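Local coordinates for protein putative neuraminyllactose-binding hemagglutinin homolog (Helicobacter pylori, PDB 3BGH) that probably acts as an outer-membrane lipoprotein adhesin of the neuraminyllactose-binding hemagglutinin family, its exact function not being settled, at residues Glu47-Lys50 with Val51-Glu54; Ser70-Arg74 with Lys75-Val79; Lys207-Lys211 with Lys212-His216. All blocks are in the same frame, centred on the assembly; numbering follows the deposited sequence.

Contact 1 of 3, residues Glu47-Lys50 with Val51-Glu54; sequences EINK and VIPE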
ATOM      1  N   GLU A  47      -3.195   3.004  -9.152  1.00 50.69           N
ATOM      2  CA  GLU A  47      -4.400   2.337  -8.672  1.00 51.18           C
ATOM      3  C   GLU A  47      -4.863   2.934  -7.337  1.00 50.72           C
ATOM      4  O   GLU A  47      -4.086   3.569  -6.637  1.00 50.31           O
ATOM      5  CB  GLU A  47      -4.124   0.846  -8.501  1.00 51.85           C
ATOM      6  CG  GLU A  47      -3.717   0.144  -9.785  1.00 53.63           C
ATOM      7  CD  GLU A  47      -3.678  -1.361  -9.628  1.00 60.74           C
ATOM      8  OE1 GLU A  47      -4.734  -1.937  -9.233  1.00 62.20           O
ATOM      9  OE2 GLU A  47      -2.600  -1.973  -9.894  1.00 63.88           O
ATOM     10  N   ILE A  48      -6.132   2.749  -6.992  1.00 50.10           N
ATOM     11  CA  ILE A  48      -6.705   3.361  -5.790  1.00 49.77           C
ATOM     12  C   ILE A  48      -7.577   2.297  -5.173  1.00 50.21           C
ATOM     13  O   ILE A  48      -7.909   1.345  -5.861  1.00 49.85           O
ATOM     14  CB  ILE A  48      -7.561   4.604  -6.088  1.00 49.61           C
ATOM     15  CG1 ILE A  48      -8.517   4.338  -7.267  1.00 49.79           C
ATOM     16  CG2 ILE A  48      -6.690   5.835  -6.370  1.00 49.69           C
ATOM     17  CD1 ILE A  48      -9.716   5.149  -7.210  1.00 44.98           C
ATOM     18  N   ASN A  49      -7.912   2.416  -3.888  1.00 50.86           N
ATOM     19  CA  ASN A  49      -8.860   1.482  -3.281  1.00 51.26           C
ATOM     20  C   ASN A  49     -10.289   2.068  -3.287  1.00 52.42           C
ATOM     21  O   ASN A  49     -10.493   3.195  -3.731  1.00 52.10           O
ATOM     22  CB  ASN A  49      -8.412   1.082  -1.867  1.00 50.77           C
ATOM     23  CG  ASN A  49      -8.665   2.169  -0.838  1.00 47.92           C
ATOM     24  OD1 ASN A  49      -8.389   3.331  -1.074  1.00 46.33           O
ATOM     25  ND2 ASN A  49      -9.163   1.785   0.314  1.00 42.23           N
ATOM     26  N   LYS A  50     -11.268   1.311  -2.788  1.00 53.65           N
ATOM     27  CA  LYS A  50     -12.705   1.591  -3.046  1.00 54.57           C
ATOM     28  C   LYS A  50     -13.257   2.903  -2.455  1.00 53.44           C
ATOM     29  O   LYS A  50     -14.274   3.444  -2.887  1.00 53.28           O
ATOM     30  CB  LYS A  50     -13.544   0.397  -2.577  1.00 54.59           C
ATOM     31  CG  LYS A  50     -13.803   0.290  -1.082  1.00 57.50           C
ATOM     32  CD  LYS A  50     -14.658  -0.945  -0.812  1.00 57.16           C
ATOM     33  CE  LYS A  50     -14.908  -1.156   0.693  1.00 63.41           C
ATOM     34  NZ  LYS A  50     -15.608  -2.493   1.015  1.00 63.79           N
ATOM     35  N   VAL A  51     -12.542   3.413  -1.472  1.00 52.90           N
ATOM     36  CA  VAL A  51     -12.918   4.584  -0.695  1.00 50.93           C
ATOM     37  C   VAL A  51     -12.686   5.896  -1.474  1.00 49.53           C
ATOM     38  O   VAL A  51     -13.338   6.917  -1.195  1.00 48.94           O
ATOM     39  CB  VAL A  51     -12.148   4.467   0.632  1.00 51.42           C
ATOM     40  CG1 VAL A  51     -11.432   5.738   1.038  1.00 50.95           C
ATOM     41  CG2 VAL A  51     -13.069   3.884   1.722  1.00 52.91           C
ATOM     42  N   ILE A  52     -11.794   5.837  -2.467  1.00 47.79           N
ATOM     43  CA  ILE A  52     -11.345   6.999  -3.263  1.00 47.42           C
ATOM     44  C   ILE A  52     -12.099   7.139  -4.632  1.00 47.97           C
ATOM     45  O   ILE A  52     -12.093   6.222  -5.425  1.00 48.20           O
ATOM     46  CB  ILE A  52      -9.797   6.939  -3.529  1.00 46.40           C
ATOM     47  CG1 ILE A  52      -9.020   6.946  -2.217  1.00 47.22           C
ATOM     48  CG2 ILE A  52      -9.339   8.093  -4.421  1.00 45.58           C
ATOM     49  CD1 ILE A  52      -7.499   6.612  -2.330  1.00 45.40           C
ATOM     50  N   PRO A  53     -12.752   8.275  -4.889  1.00 48.09           N
ATOM     51  CA  PRO A  53     -13.439   8.469  -6.183  1.00 49.71           C
ATOM     52  C   PRO A  53     -12.487   8.361  -7.373  1.00 50.30           C
ATOM     53  O   PRO A  53     -11.384   8.892  -7.326  1.00 51.09           O
ATOM     54  CB  PRO A  53     -14.009   9.895  -6.092  1.00 49.28           C
ATOM     55  CG  PRO A  53     -14.089  10.160  -4.538  1.00 48.63           C
ATOM     56  CD  PRO A  53     -12.922   9.416  -3.966  1.00 48.43           C
ATOM     57  N   GLU A  54     -12.920   7.675  -8.421  1.00 50.36           N
ATOM     58  CA  GLU A  54     -12.162   7.557  -9.673  1.00 51.06           C
ATOM     59  C   GLU A  54     -11.678   8.885 -10.222  1.00 50.00           C
ATOM     60  O   GLU A  54     -10.598   8.952 -10.834  1.00 50.69           O
ATOM     61  CB  GLU A  54     -12.997   6.869 -10.745  1.00 50.70           C
ATOM     62  CG  GLU A  54     -13.119   5.342 -10.605  1.00 52.92           C
ATOM     63  CD  GLU A  54     -13.863   4.727 -11.777  1.00 55.26           C
ATOM     64  OE1 GLU A  54     -13.420   3.655 -12.273  1.00 58.93           O
ATOM     65  OE2 GLU A  54     -14.884   5.341 -12.234  1.00 62.19           O
TER
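Ile48 and Ile52 meet across a tight turn, their branched side chains slanting across one another. The methyl CG2 of Ile48 lies 4.0 Å from CG2 of Ile52, while the longer branch of Ile48 reaches along the backbone instead: its CD1 comes to 3.2 Å from the carbonyl O of Ile52. That reach follows from the first torsion, which sets CG1 of Ile48 between its own N and carbonyl carbon (chi1 46°) and CG2 beside N. Ile52 uses its two branches differently. CG2 faces Ile48, whereas CG1 and CD1 run toward Asn49, where CD1 is 3.6 Å from the amide oxygen OD1, the two side chains crossing at about a right angle.

The backbone beneath is a type I beta turn from Asn49 to Ile52, closed by a bond from Ile52 N to Asn49 O of 3.2 Å; the N-H points almost straight at the oxygen (164°) but approaches from above the carbonyl plane. The turn reverses the chain between strand 38-48 and helix 54-73, with Pro53 in the N-cap position, and so forms the first corner of a beta-alpha-beta unit.

Asn49 is held at both ends of its amide. OD1 accepts from the backbone N of Ile108 in the adjacent strand 98-114, and ND2 donates to Glu47 OE2 of the second subunit, which fixes the rotation of the group. With CG folded over its own backbone (chi1 76°), the amide lies alongside Val51, ND2 being 4.0 Å from Val51 CB. Val51 and Ile52 also touch Ile190 and Met194 of helix 186-208, respectively. Lys50 turns its side chain outward, and its backbone N donates to Glu47 OE1 of the second subunit.

Contact 2 of 3, residues Ser70-Arg74 with Lys75-Val79; sequences SFLER and KGYSV
The Phe71 ring carries the methylene chain of Lys75 over one face: CD sits 4.1 Å above the plane, displaced toward the rim. The Tyr77 ring offers an edge, with Leu72 O near its plane and 3.4 Å from CD2, and Lys75 CB also at the edge; the side chains of Leu72 and Tyr77 cross at a slant, with Leu72 CD2 4.2 Å from Tyr77 CD2. Phe71 gets there with CG anti to N (chi1 178°), and Lys75 bends at chi2 to lie across it. Further along, Val79 CG2 packs 3.6 Å from Leu72 CB, with Glu73 CG also against it.

They flank the Schellman motif that ends helix 54-73, within the beta-alpha-beta unit of strand 38-48, this helix and strand 78-82. Gly76, at positive phi (115°), donates from N to Glu73 O at 2.7 Å, and Tyr77 N makes a weak bond of 3.4 Å back to Leu72 O. Carbonyls of the last helical turn thus receive backbone N-H groups, while the aliphatic part of Lys75 lies against an aromatic face and its ammonium forms a long, weak ion pair with a sulfate: apolar packing and charge divide along one side chain.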
ATOM      1  N   SER A  70       6.263  20.077 -17.096  1.00 64.63           N
ATOM      2  CA  SER A  70       6.659  21.481 -16.819  1.00 65.49           C
ATOM      3  C   SER A  70       7.968  21.602 -16.097  1.00 65.44           C
ATOM      4  O   SER A  70       8.770  22.482 -16.413  1.00 66.40           O
ATOM      5  CB  SER A  70       5.625  22.240 -16.010  1.00 64.74           C
ATOM      6  OG  SER A  70       4.495  22.450 -16.808  1.00 68.42           O
ATOM      7  N   PHE A  71       8.154  20.748 -15.094  1.00 64.96           N
ATOM      8  CA  PHE A  71       9.408  20.665 -14.381  1.00 64.00           C
ATOM      9  C   PHE A  71      10.556  20.350 -15.346  1.00 64.52           C
ATOM     10  O   PHE A  71      11.598  20.997 -15.312  1.00 64.75           O
ATOM     11  CB  PHE A  71       9.334  19.573 -13.327  1.00 62.81           C
ATOM     12  CG  PHE A  71      10.604  19.393 -12.582  1.00 60.20           C
ATOM     13  CD1 PHE A  71      10.929  20.248 -11.531  1.00 58.58           C
ATOM     14  CD2 PHE A  71      11.490  18.377 -12.933  1.00 56.99           C
ATOM     15  CE1 PHE A  71      12.131  20.085 -10.819  1.00 56.90           C
ATOM     16  CE2 PHE A  71      12.684  18.208 -12.238  1.00 56.21           C
ATOM     17  CZ  PHE A  71      13.005  19.061 -11.181  1.00 56.43           C
ATOM     18  N   LEU A  72      10.365  19.356 -16.203  1.00 64.83           N
ATOM     19  CA  LEU A  72      11.411  18.948 -17.119  1.00 65.91           C
ATOM     20  C   LEU A  72      11.778  20.054 -18.118  1.00 66.99           C
ATOM     21  O   LEU A  72      12.932  20.461 -18.206  1.00 67.36           O
ATOM     22  CB  LEU A  72      11.033  17.642 -17.807  1.00 65.75           C
ATOM     23  CG  LEU A  72      11.102  16.462 -16.833  1.00 64.79           C
ATOM     24  CD1 LEU A  72      10.304  15.326 -17.382  1.00 63.88           C
ATOM     25  CD2 LEU A  72      12.540  16.051 -16.512  1.00 63.88           C
ATOM     26  N   GLU A  73      10.784  20.560 -18.833  1.00 68.49           N
ATOM     27  CA  GLU A  73      10.949  21.695 -19.728  1.00 69.38           C
ATOM     28  C   GLU A  73      11.652  22.838 -19.021  1.00 69.89           C
ATOM     29  O   GLU A  73      12.713  23.259 -19.460  1.00 70.81           O
ATOM     30  CB  GLU A  73       9.602  22.127 -20.267  1.00 69.63           C
ATOM     31  CG  GLU A  73       9.013  21.103 -21.221  1.00 71.98           C
ATOM     32  CD  GLU A  73       7.548  21.360 -21.529  1.00 76.33           C
ATOM     33  OE1 GLU A  73       6.862  21.999 -20.693  1.00 77.61           O
ATOM     34  OE2 GLU A  73       7.079  20.909 -22.607  1.00 78.30           O
ATOM     35  N   ARG A  74      11.121  23.291 -17.887  1.00 70.02           N
ATOM     36  CA  ARG A  74      11.785  24.334 -17.113  1.00 70.01           C
ATOM     37  C   ARG A  74      13.244  23.977 -16.777  1.00 69.83           C
ATOM     38  O   ARG A  74      13.969  24.780 -16.198  1.00 70.45           O
ATOM     39  CB  ARG A  74      11.009  24.627 -15.832  1.00 70.25           C
ATOM     40  CG  ARG A  74      11.710  25.592 -14.900  1.00 71.14           C
ATOM     41  CD  ARG A  74      11.121  26.968 -15.007  1.00 74.42           C
ATOM     42  NE  ARG A  74      10.214  27.263 -13.896  1.00 75.87           N
ATOM     43  CZ  ARG A  74       8.890  27.096 -13.931  1.00 77.60           C
ATOM     44  NH1 ARG A  74       8.159  27.398 -12.854  1.00 75.55           N
ATOM     45  NH2 ARG A  74       8.290  26.624 -15.035  1.00 76.61           N
ATOM     46  N   LYS A  75      13.672  22.776 -17.134  1.00 69.21           N
ATOM     47  CA  LYS A  75      14.988  22.309 -16.727  1.00 68.73           C
ATOM     48  C   LYS A  75      15.808  22.009 -17.964  1.00 68.03           C
ATOM     49  O   LYS A  75      16.961  21.583 -17.873  1.00 67.51           O
ATOM     50  CB  LYS A  75      14.852  21.082 -15.829  1.00 68.61           C
ATOM     51  CG  LYS A  75      15.541  21.255 -14.493  1.00 69.04           C
ATOM     52  CD  LYS A  75      14.733  22.066 -13.456  1.00 66.14           C
ATOM     53  CE  LYS A  75      15.655  22.456 -12.313  1.00 67.12           C
ATOM     54  NZ  LYS A  75      14.984  23.144 -11.175  1.00 69.34           N
ATOM     55  N   GLY A  76      15.181  22.238 -19.114  1.00 67.35           N
ATOM     56  CA  GLY A  76      15.893  22.376 -20.369  1.00 67.02           C
ATOM     57  C   GLY A  76      15.597  21.284 -21.368  1.00 66.95           C
ATOM     58  O   GLY A  76      15.981  21.396 -22.540  1.00 67.47           O
ATOM     59  N   TYR A  77      14.904  20.240 -20.920  1.00 65.97           N
ATOM     60  CA  TYR A  77      14.664  19.052 -21.730  1.00 65.58           C
ATOM     61  C   TYR A  77      13.555  19.222 -22.751  1.00 66.43           C
ATOM     62  O   TYR A  77      12.697  20.093 -22.626  1.00 66.46           O
ATOM     63  CB  TYR A  77      14.359  17.842 -20.822  1.00 64.42           C
ATOM     64  CG  TYR A  77      15.451  17.575 -19.819  1.00 62.70           C
ATOM     65  CD1 TYR A  77      16.475  16.674 -20.105  1.00 60.06           C
ATOM     66  CD2 TYR A  77      15.467  18.226 -18.581  1.00 62.12           C
ATOM     67  CE1 TYR A  77      17.481  16.439 -19.194  1.00 59.26           C
ATOM     68  CE2 TYR A  77      16.492  17.992 -17.657  1.00 59.78           C
ATOM     69  CZ  TYR A  77      17.489  17.100 -17.983  1.00 59.58           C
ATOM     70  OH  TYR A  77      18.503  16.857 -17.092  1.00 60.15           O
ATOM     71  N   SER A  78      13.580  18.389 -23.780  1.00 67.75           N
ATOM     72  CA  SER A  78      12.395  18.233 -24.617  1.00 69.46           C
ATOM     73  C   SER A  78      11.624  17.099 -23.961  1.00 69.73           C
ATOM     74  O   SER A  78      12.225  16.159 -23.448  1.00 69.94           O
ATOM     75  CB  SER A  78      12.740  17.851 -26.062  1.00 69.37           C
ATOM     76  OG  SER A  78      14.024  18.336 -26.436  1.00 72.08           O
ATOM     77  N   VAL A  79      10.301  17.185 -23.996  1.00 69.94           N
ATOM     78  CA  VAL A  79       9.466  16.197 -23.355  1.00 69.96           C
ATOM     79  C   VAL A  79       8.407  15.697 -24.340  1.00 70.50           C
ATOM     80  O   VAL A  79       7.644  16.489 -24.884  1.00 70.34           O
ATOM     81  CB  VAL A  79       8.783  16.786 -22.111  1.00 69.26           C
ATOM     82  CG1 VAL A  79       8.031  15.717 -21.383  1.00 69.66           C
ATOM     83  CG2 VAL A  79       9.799  17.414 -21.198  1.00 69.97           C
TER

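Contact 3 of 3, residues Lys207-Lys211 with Lys212-His216; sequences KELSK and KHMEH. With SO4 (sulfate ion), chain D; SO4 (sulfate ion), chain C.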
ATOM      1  N   LYS A 207      13.295  16.331  -6.529  1.00 58.37           N
ATOM      2  CA  LYS A 207      14.646  16.259  -5.972  1.00 58.83           C
ATOM      3  C   LYS A 207      15.439  15.084  -6.547  1.00 59.12           C
ATOM      4  O   LYS A 207      16.683  15.172  -6.674  1.00 59.29           O
ATOM      5  CB  LYS A 207      14.662  16.267  -4.445  1.00 60.07           C
ATOM      6  CG  LYS A 207      14.240  17.629  -3.893  1.00 62.63           C
ATOM      7  CD  LYS A 207      13.853  17.606  -2.401  1.00 66.08           C
ATOM      8  CE  LYS A 207      13.430  19.025  -1.947  1.00 67.40           C
ATOM      9  NZ  LYS A 207      13.333  19.157  -0.454  1.00 72.82           N
ATOM     10  N   GLU A 208      14.749  14.006  -6.926  1.00 57.71           N
ATOM     11  CA  GLU A 208      15.458  12.884  -7.513  1.00 57.73           C
ATOM     12  C   GLU A 208      15.952  13.156  -8.925  1.00 57.37           C
ATOM     13  O   GLU A 208      16.941  12.593  -9.337  1.00 57.11           O
ATOM     14  CB  GLU A 208      14.640  11.582  -7.506  1.00 58.24           C
ATOM     15  CG  GLU A 208      15.508  10.325  -7.720  1.00 58.33           C
ATOM     16  CD  GLU A 208      16.657  10.170  -6.667  1.00 58.78           C
ATOM     17  OE1 GLU A 208      17.510   9.272  -6.854  1.00 61.80           O
ATOM     18  OE2 GLU A 208      16.716  10.919  -5.656  1.00 57.32           O
ATOM     19  N   LEU A 209      15.242  13.992  -9.667  1.00 57.16           N
ATOM     20  CA  LEU A 209      15.585  14.213 -11.049  1.00 57.07           C
ATOM     21  C   LEU A 209      16.390  15.511 -11.195  1.00 57.89           C
ATOM     22  O   LEU A 209      16.135  16.280 -12.095  1.00 58.04           O
ATOM     23  CB  LEU A 209      14.324  14.279 -11.911  1.00 57.24           C
ATOM     24  CG  LEU A 209      13.308  13.137 -11.999  1.00 55.15           C
ATOM     25  CD1 LEU A 209      12.159  13.550 -12.909  1.00 50.18           C
ATOM     26  CD2 LEU A 209      13.979  11.882 -12.504  1.00 53.95           C
ATOM     27  N   SER A 210      17.353  15.735 -10.301  1.00 58.18           N
ATOM     28  CA  SER A 210      18.244  16.887 -10.356  1.00 58.43           C
ATOM     29  C   SER A 210      19.206  16.821 -11.539  1.00 59.63           C
ATOM     30  O   SER A 210      19.399  15.772 -12.180  1.00 58.96           O
ATOM     31  CB  SER A 210      19.084  16.963  -9.086  1.00 57.93           C
ATOM     32  OG  SER A 210      20.068  15.932  -9.097  1.00 56.84           O
ATOM     33  N   LYS A 211      19.818  17.975 -11.797  1.00 60.91           N
ATOM     34  CA  LYS A 211      20.865  18.154 -12.811  1.00 61.59           C
ATOM     35  C   LYS A 211      22.016  17.195 -12.494  1.00 60.37           C
ATOM     36  O   LYS A 211      22.430  16.441 -13.363  1.00 60.70           O
ATOM     37  CB  LYS A 211      21.311  19.632 -12.805  1.00 61.30           C
ATOM     38  CG  LYS A 211      22.148  20.159 -13.991  1.00 64.98           C
ATOM     39  CD  LYS A 211      23.120  21.298 -13.457  1.00 63.90           C
ATOM     40  CE  LYS A 211      23.513  22.328 -14.519  1.00 67.86           C
ATOM     41  NZ  LYS A 211      24.565  23.306 -14.013  1.00 69.10           N
ATOM     42  N   LYS A 212      22.495  17.168 -11.259  1.00 59.79           N
ATOM     43  CA  LYS A 212      23.583  16.229 -10.927  1.00 61.04           C
ATOM     44  C   LYS A 212      23.236  14.749 -11.249  1.00 60.93           C
ATOM     45  O   LYS A 212      24.045  14.024 -11.836  1.00 61.53           O
ATOM     46  CB  LYS A 212      24.044  16.380  -9.470  1.00 60.75           C
ATOM     47  CG  LYS A 212      25.312  15.547  -9.153  1.00 62.71           C
ATOM     48  CD  LYS A 212      26.015  15.977  -7.850  1.00 62.68           C
ATOM     49  CE  LYS A 212      25.259  15.442  -6.647  1.00 65.92           C
ATOM     50  NZ  LYS A 212      25.266  16.317  -5.411  1.00 65.54           N
ATOM     51  N   HIS A 213      22.015  14.324 -10.904  1.00 60.56           N
ATOM     52  CA  HIS A 213      21.583  12.969 -11.161  1.00 59.39           C
ATOM     53  C   HIS A 213      21.405  12.665 -12.633  1.00 59.56           C
ATOM     54  O   HIS A 213      21.867  11.631 -13.095  1.00 60.07           O
ATOM     55  CB  HIS A 213      20.327  12.618 -10.347  1.00 58.89           C
ATOM     56  CG  HIS A 213      20.569  12.513  -8.869  1.00 56.69           C
ATOM     57  ND1 HIS A 213      19.553  12.302  -7.961  1.00 56.19           N
ATOM     58  CD2 HIS A 213      21.706  12.598  -8.139  1.00 54.53           C
ATOM     59  CE1 HIS A 213      20.050  12.242  -6.737  1.00 53.96           C
ATOM     60  NE2 HIS A 213      21.357  12.422  -6.818  1.00 55.32           N
ATOM     61  N   MET A 214      20.748  13.534 -13.389  1.00 59.81           N
ATOM     62  CA  MET A 214      20.546  13.248 -14.821  1.00 60.43           C
ATOM     63  C   MET A 214      21.882  13.189 -15.626  1.00 61.14           C
ATOM     64  O   MET A 214      22.067  12.296 -16.478  1.00 60.46           O
ATOM     65  CB  MET A 214      19.541  14.219 -15.463  1.00 59.73           C
ATOM     66  CG  MET A 214      18.059  14.047 -15.022  1.00 59.79           C
ATOM     67  SD  MET A 214      17.343  12.389 -15.254  1.00 52.30           S
ATOM     68  CE  MET A 214      17.667  11.785 -13.619  1.00 57.82           C
ATOM     69  N   GLU A 215      22.807  14.116 -15.329  1.00 62.04           N
ATOM     70  CA  GLU A 215      24.124  14.171 -15.996  1.00 62.88           C
ATOM     71  C   GLU A 215      24.859  12.902 -15.643  1.00 62.32           C
ATOM     72  O   GLU A 215      25.522  12.308 -16.506  1.00 62.76           O
ATOM     73  CB  GLU A 215      24.980  15.378 -15.548  1.00 62.32           C
ATOM     74  CG  GLU A 215      24.339  16.726 -15.736  1.00 64.07           C
ATOM     75  CD  GLU A 215      25.328  17.898 -15.725  1.00 65.44           C
ATOM     76  OE1 GLU A 215      26.324  17.883 -14.955  1.00 68.31           O
ATOM     77  OE2 GLU A 215      25.080  18.855 -16.494  1.00 69.35           O
ATOM     78  N   HIS A 216      24.743  12.488 -14.375  1.00 61.57           N
ATOM     79  CA  HIS A 216      25.353  11.241 -13.949  1.00 61.04           C
ATOM     80  C   HIS A 216      24.758  10.059 -14.741  1.00 61.77           C
ATOM     81  O   HIS A 216      25.496   9.242 -15.294  1.00 62.25           O
ATOM     82  CB  HIS A 216      25.241  11.036 -12.441  1.00 59.55           C
ATOM     83  CG  HIS A 216      25.938   9.798 -11.962  1.00 59.60           C
ATOM     84  ND1 HIS A 216      25.395   8.533 -12.098  1.00 57.35           N
ATOM     85  CD2 HIS A 216      27.147   9.630 -11.369  1.00 56.44           C
ATOM     86  CE1 HIS A 216      26.241   7.645 -11.606  1.00 57.97           C
ATOM     87  NE2 HIS A 216      27.315   8.286 -11.167  1.00 56.28           N
TER
HETATM   88  S   SO4 D   3      23.568  12.882  -4.564  1.00101.11           S
HETATM   89  O1  SO4 D   3      23.340  14.324  -4.597  1.00 98.99           O
HETATM   90  O2  SO4 D   3      24.450  12.440  -5.662  1.00 99.12           O
HETATM   91  O3  SO4 D   3      24.182  12.553  -3.283  1.00102.12           O
HETATM   92  O4  SO4 D   3      22.296  12.169  -4.611  1.00100.00           O
HETATM   93  S   SO4 C   1      18.776  21.107 -10.145  1.00 80.70           S
HETATM   94  O1  SO4 C   1      18.748  21.982  -8.983  1.00 79.04           O
HETATM   95  O2  SO4 C   1      19.863  20.144  -9.942  1.00 81.84           O
HETATM   96  O3  SO4 C   1      17.472  20.484 -10.287  1.00 80.32           O
HETATM   97  O4  SO4 C   1      19.015  21.835 -11.398  1.00 82.01           O
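A serine N-cap opens helix 211-223 just after helix 186-208 ends, and the contact is the short bend joining these two helices. Ser210 supplies the cap: its OG accepts from His213 N at 3.1 Å, with the N-H pointing nearly straight at it (165°). The first torsion, 72°, folds OG back over the serine's own backbone and toward the opening turn. The same oxygen lies over one face of the His213 imidazole, offset toward the rim. Regular helical bonds follow, Met214 N to Ser210 O at 2.9 Å and Glu215 N to Lys211 O.

His213 ties the new helix back to the old one. ND1 donates to Glu208 O at 3.0 Å; the oxygen lies close to the ring plane, while the ring nitrogen stands above the plane of that carbonyl. The carboxylate of Glu208, brought round by a bend at chi2, comes near the ring, OE2 being 3.7 Å from CE1, with the two planes 59° apart. On the buried side, Leu209 CD2 meets Met214 CE at 3.9 Å, and both residues also pack on Phe136 of strand 123-137.

Two sulfates, probably from the crystallisation liquor, sit at the bend. One takes a bond from the backbone N of Lys211 at 2.9 Å. The other lies at the far edge of the His213 ring, where NE2 donates to its O4 in a bond modelled at a very short 2.4 Å, its exact length doubtful, and Lys212 NZ adds a weak bond to O1. The bond from ND1 to Glu208 O fixes the rotation of the imidazole; if the NE2 bond is real, the ring may be protonated in this crystal. The N-terminal end of the helix would likewise tend to attract anions.

Overall arrangement
All three contacts are local joints where the chain changes from one element to the next. Contacts 1 and 2 stand at the two ends of helix 54-73, about 31 Å apart between centres. Contact 3 joins the last two helices and lies beside contact 2: Tyr77 OH packs 3.3 Å from Met214 CB, and the two share a sulfate, held only weakly by Lys75. Each is partly buried, with apolar residues turned inward, but their polar chemistry differs. Contact 1 faces the second subunit, which bonds to it; in contact 2 a Schellman motif ends a helix; in contact 3 a serine starts one, and backbone N-H, lysine and histidine groups hold sulfates near the surface.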